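Local coordinates for malonyl CoA-acyl carrier protein transacylase (Clostridium perfringens, PDB 3PTW) that probably transfers the malonyl group from malonyl-CoA to the acyl carrier protein, supplying the extender unit for fatty acid synthesis, at residues 118-123 against 201-206. Sequence-based numbering, arbitrary orientation.
Sequences KFMQEA and SMLQPA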
loop_
_atom_site.group_PDB
_atom_site.type_symbol
_atom_site.label_atom_id
_atom_site.label_comp_id
_atom_site.label_asym_id
_atom_site.label_seq_id
_atom_site.Cartn_x
_atom_site.Cartn_y
_atom_site.Cartn_z
ATOM N N LYS A 118 -4.440 -1.532 14.132
ATOM C CA LYS A 118 -5.208 -2.026 15.273
ATOM C C LYS A 118 -6.703 -2.012 14.950
ATOM O O LYS A 118 -7.404 -3.026 15.142
ATOM C CB LYS A 118 -4.933 -1.134 16.485
ATOM C CG LYS A 118 -5.396 -1.652 17.844
ATOM C CD LYS A 118 -5.342 -0.528 18.908
ATOM C CE LYS A 118 -3.909 -0.153 19.380
ATOM N NZ LYS A 118 -3.089 0.820 18.547
ATOM N N PHE A 119 -7.188 -0.874 14.444
ATOM C CA PHE A 119 -8.620 -0.715 14.184
ATOM C C PHE A 119 -9.101 -1.663 13.077
ATOM O O PHE A 119 -10.171 -2.287 13.197
ATOM C CB PHE A 119 -8.988 0.740 13.836
ATOM C CG PHE A 119 -8.550 1.762 14.859
ATOM C CD1 PHE A 119 -8.505 1.456 16.222
ATOM C CD2 PHE A 119 -8.207 3.054 14.452
ATOM C CE1 PHE A 119 -8.102 2.411 17.167
ATOM C CE2 PHE A 119 -7.802 4.017 15.381
ATOM C CZ PHE A 119 -7.752 3.694 16.745
ATOM N N MET A 120 -8.312 -1.774 12.006
ATOM C CA MET A 120 -8.676 -2.653 10.897
ATOM C C MET A 120 -8.754 -4.122 11.327
ATOM O O MET A 120 -9.660 -4.850 10.901
ATOM C CB MET A 120 -7.713 -2.493 9.725
ATOM C CG MET A 120 -7.850 -1.156 8.998
ATOM S SD MET A 120 -6.561 -0.893 7.768
ATOM C CE MET A 120 -7.199 -1.865 6.408
ATOM N N GLN A 121 -7.812 -4.546 12.177
ATOM C CA GLN A 121 -7.765 -5.936 12.628
ATOM C C GLN A 121 -8.910 -6.267 13.585
ATOM O O GLN A 121 -9.471 -7.365 13.522
ATOM C CB GLN A 121 -6.414 -6.261 13.276
ATOM C CG GLN A 121 -6.037 -7.770 13.317
ATOM C CD GLN A 121 -6.180 -8.485 11.961
ATOM O OE1 GLN A 121 -6.750 -9.578 11.880
ATOM N NE2 GLN A 121 -5.679 -7.866 10.902
ATOM N N GLU A 122 -9.254 -5.309 14.444
ATOM C CA GLU A 122 -10.256 -5.501 15.497
ATOM C C GLU A 122 -11.707 -5.242 15.076
ATOM O O GLU A 122 -12.616 -5.571 15.821
ATOM C CB GLU A 122 -9.926 -4.622 16.708
ATOM C CG GLU A 122 -8.660 -5.021 17.449
ATOM C CD GLU A 122 -8.371 -4.124 18.655
ATOM O OE1 GLU A 122 -8.944 -3.009 18.735
ATOM O OE2 GLU A 122 -7.568 -4.536 19.522
ATOM N N ALA A 123 -11.920 -4.647 13.901
ATOM C CA ALA A 123 -13.267 -4.235 13.457
ATOM C C ALA A 123 -14.265 -5.391 13.406
ATOM O O ALA A 123 -15.400 -5.267 13.862
ATOM C CB ALA A 123 -13.201 -3.537 12.092
ATOM N N SER A 201 -17.477 -2.624 3.506
ATOM C CA SER A 201 -18.316 -1.921 4.470
ATOM C C SER A 201 -18.247 -2.491 5.903
ATOM O O SER A 201 -18.614 -1.811 6.863
ATOM C CB SER A 201 -19.764 -1.913 3.974
ATOM O OG SER A 201 -20.331 -3.208 4.106
ATOM N N MET A 202 -17.772 -3.727 6.050
ATOM C CA MET A 202 -17.652 -4.332 7.383
ATOM C C MET A 202 -16.611 -3.644 8.245
ATOM O O MET A 202 -16.604 -3.819 9.462
ATOM C CB MET A 202 -17.336 -5.827 7.285
ATOM C CG MET A 202 -18.475 -6.654 6.718
ATOM S SD MET A 202 -17.965 -8.342 6.381
ATOM C CE MET A 202 -18.053 -9.049 8.036
ATOM N N LEU A 203 -15.720 -2.875 7.617
ATOM C CA LEU A 203 -14.721 -2.124 8.365
ATOM C C LEU A 203 -15.189 -0.730 8.731
ATOM O O LEU A 203 -14.388 0.114 9.107
ATOM C CB LEU A 203 -13.379 -2.074 7.623
ATOM C CG LEU A 203 -12.289 -2.944 8.248
ATOM C CD1 LEU A 203 -12.670 -4.420 8.199
ATOM C CD2 LEU A 203 -10.933 -2.706 7.570
ATOM N N GLN A 204 -16.492 -0.492 8.615
ATOM C CA GLN A 204 -17.097 0.776 9.028
ATOM C C GLN A 204 -16.639 1.205 10.437
ATOM O O GLN A 204 -16.330 2.374 10.629
ATOM C CB GLN A 204 -18.633 0.701 8.921
ATOM C CG GLN A 204 -19.402 1.949 9.370
ATOM C CD GLN A 204 -19.088 3.190 8.530
ATOM O OE1 GLN A 204 -18.802 3.098 7.330
ATOM N NE2 GLN A 204 -19.139 4.354 9.166
ATOM N N PRO A 205 -16.568 0.267 11.414
ATOM C CA PRO A 205 -16.148 0.688 12.768
ATOM C C PRO A 205 -14.690 1.145 12.855
ATOM O O PRO A 205 -14.368 2.022 13.663
ATOM C CB PRO A 205 -16.364 -0.573 13.615
ATOM C CG PRO A 205 -17.363 -1.395 12.835
ATOM C CD PRO A 205 -16.980 -1.152 11.409
ATOM N N ALA A 206 -13.819 0.565 12.033
ATOM C CA ALA A 206 -12.439 1.050 11.918
ATOM C C ALA A 206 -12.327 2.415 11.232
ATOM O O ALA A 206 -11.431 3.188 11.557
ATOM C CB ALA A 206 -11.578 0.037 11.196
#
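Ala206, in the first turn of helix 204-214, presses its methyl onto the last turns of helix 106-122. Its CB lies 3.4 Å from Phe119 O and meets the side chain of the same residue, 3.8 Å from Phe119 CB. The nearest CA atoms of the two segments, those of Phe119 and Ala206, are 4.8 Å apart, an approach that the small alanine permits. Ala123 lays its methyl 4.0 Å from Ala206 CB and equally near Leu203 CG; the three carbons form a close triangle.

Leu203 makes the second apolar patch, with its branches divided. CD2 packs on the stem of Met120, 3.7 Å from Met120 CG, and also touches the CB and CE of that residue; CD1 turns to the methyl of Ala123, 4.0 Å from Ala123 CB. The leucine and methionine side chains cross at roughly a right angle. Met120 is bent at its last torsion (chi3 80°), which brings CE back to CD2 and gives the leucine methyl three carbons to rest on.

Both segments belong to the acyltransferase domain, and the contact sets the C-terminal part of helix 106-122 against the start of helix 204-214, Leu203 being the N-cap residue of the latter. The intervening chain includes the four-stranded antiparallel sheet. The Met120 side chain comes close to, but does not contact, Gly89, Ser91 and Gly93, a GxSxG pattern consistent with the nucleophile elbow of this family. Phe198 touches both Met120 and Leu203, extending the apolar patch.

At the margins, the Phe119 ring leads off along helix 204-214 to Lys209 and Glu213, while Pro205 brings the CG of its ring 4.5 Å from Ala123 O.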